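PDB 6SSC: N-acetylmuramoyl-L-alanine amidase from Clostridium intestinale, which probably cleaves the amide bond between N-acetylmuramic acid and L-alanine in bacterial cell-wall peptidoglycan, using a bound zinc ion. Local coordinates for residues A[117-120]-A[121-125]. Residues are numbered along the deposited sequence; the frame is centred on the assembly and turned at random. Where two conformers were deposited one is given.
Sequences SHAP and GVNAR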
loop_
_atom_site.group_PDB
_atom_site.type_symbol
_atom_site.label_atom_id
_atom_site.label_comp_id
_atom_site.label_asym_id
_atom_site.label_seq_id
_atom_site.Cartn_x
_atom_site.Cartn_y
_atom_site.Cartn_z
ATOM N N SER A 117 -0.403 8.442 4.644
ATOM C CA SER A 117 -1.589 8.571 5.519
ATOM C C SER A 117 -2.317 7.246 5.361
ATOM O O SER A 117 -3.430 7.174 4.758
ATOM C CB SER A 117 -2.506 9.742 5.117
ATOM O OG SER A 117 -1.822 10.970 5.102
ATOM N N HIS A 118 -1.782 6.177 5.901
ATOM C CA HIS A 118 -2.388 4.841 5.768
ATOM C C HIS A 118 -2.490 4.076 7.069
ATOM O O HIS A 118 -3.361 3.199 7.169
ATOM C CB HIS A 118 -1.728 4.016 4.664
ATOM C CG HIS A 118 -0.308 3.680 4.940
ATOM N ND1 HIS A 118 0.055 2.534 5.621
ATOM C CD2 HIS A 118 0.824 4.423 4.778
ATOM C CE1 HIS A 118 1.357 2.590 5.819
ATOM N NE2 HIS A 118 1.853 3.728 5.294
ATOM N N ALA A 119 -1.644 4.360 8.049
ATOM C CA ALA A 119 -1.629 3.595 9.308
ATOM C C ALA A 119 -1.180 4.516 10.442
ATOM O O ALA A 119 0.009 4.512 10.829
ATOM C CB ALA A 119 -0.788 2.358 9.208
ATOM N N PRO A 120 -2.100 5.373 10.981
ATOM C CA PRO A 120 -1.695 6.304 12.027
ATOM C C PRO A 120 -0.998 5.544 13.159
ATOM O O PRO A 120 -1.469 4.548 13.652
ATOM C CB PRO A 120 -3.061 6.865 12.454
ATOM C CG PRO A 120 -3.908 6.797 11.234
ATOM C CD PRO A 120 -3.539 5.458 10.682
ATOM N N GLY A 121 0.142 6.073 13.534
ATOM C CA GLY A 121 1.018 5.537 14.558
ATOM C C GLY A 121 2.307 4.997 13.968
ATOM O O GLY A 121 3.304 5.008 14.673
ATOM N N VAL A 122 2.292 4.527 12.727
ATOM C CA VAL A 122 3.517 4.010 12.030
ATOM C C VAL A 122 3.719 4.720 10.699
ATOM O O VAL A 122 4.542 4.246 9.916
ATOM C CB VAL A 122 3.493 2.483 11.873
ATOM C CG1 VAL A 122 3.506 1.836 13.219
ATOM C CG2 VAL A 122 2.370 2.000 10.994
ATOM N N ASN A 123 2.996 5.791 10.425
ATOM C CA ASN A 123 3.139 6.374 9.085
ATOM C C ASN A 123 4.581 6.838 8.803
ATOM O O ASN A 123 5.049 6.718 7.658
ATOM C CB ASN A 123 2.169 7.525 8.925
ATOM C CG ASN A 123 0.776 7.132 8.501
ATOM O OD1 ASN A 123 0.629 6.287 7.589
ATOM N ND2 ASN A 123 -0.230 7.769 9.083
ATOM N N ALA A 124 5.301 7.335 9.776
ATOM C CA ALA A 124 6.639 7.836 9.567
ATOM C C ALA A 124 7.639 6.727 9.307
ATOM O O ALA A 124 8.770 7.047 8.875
ATOM C CB ALA A 124 7.097 8.774 10.652
ATOM N N ARG A 125 7.278 5.485 9.522
ATOM C CA ARG A 125 8.192 4.317 9.428
ATOM C C ARG A 125 7.653 3.245 8.466
ATOM O O ARG A 125 8.337 2.219 8.349
ATOM C CB ARG A 125 8.443 3.700 10.810
ATOM C CG ARG A 125 7.241 3.010 11.442
ATOM C CD ARG A 125 7.574 2.411 12.793
ATOM N NE ARG A 125 8.430 1.246 12.691
ATOM C CZ ARG A 125 8.660 0.401 13.689
ATOM N NH1 ARG A 125 8.137 0.641 14.870
ATOM N NH2 ARG A 125 9.421 -0.669 13.530
#
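Asn123 turns its amide oxygen back onto the chain just before the bend and grips two successive peptide N-H groups. OD1 lies 2.9 Å from His118 N and 3.0 Å from Ala119 N; both bonds are nearly straight, and the two donors come from opposite faces of the amide plane, each tilted out of it. A chi1 of -85° sets CG of Asn123 opposite the carbonyl carbon, on the side of the backbone N, and the amide thereby reaches back to residues 118-120. The paired bonds should hold the amide against flipping, and its nitrogen, ND2, packs 3.6 Å from Pro120 CA. The same OD1 sits over one face of the His118 imidazole, toward the rim and 3.4 Å from CD2, with ring and amide planes 73° apart. This is the tightly packed part, with His118 buried beneath OD1. Ala119 is buried too, next to the zinc ligand His167, and Val122 CG2 touches its CB at 3.6 Å. Residues 119-122 form a type II beta turn: Val122 N bonds to Ala119 O at 3.0 Å, Pro120 and Gly121 occupy the two corners, and Gly121 takes the positive phi (111°) such a turn places at its second corner. The turn belongs to the long connection from strand 106-108 to strand 126-131 in this Amidase_2 (PGRP-like) fold, beside the metal site. His118 is a second-shell residue there: ND1 is hydrogen-bonded to the zinc ligand His70 and NE2 to Ala126 O, two bonds that fix the ring's rotation. The outer side is looser: Pro120 and Gly121 at the apex are exposed to solvent, although Pro120 also rests on Arg171.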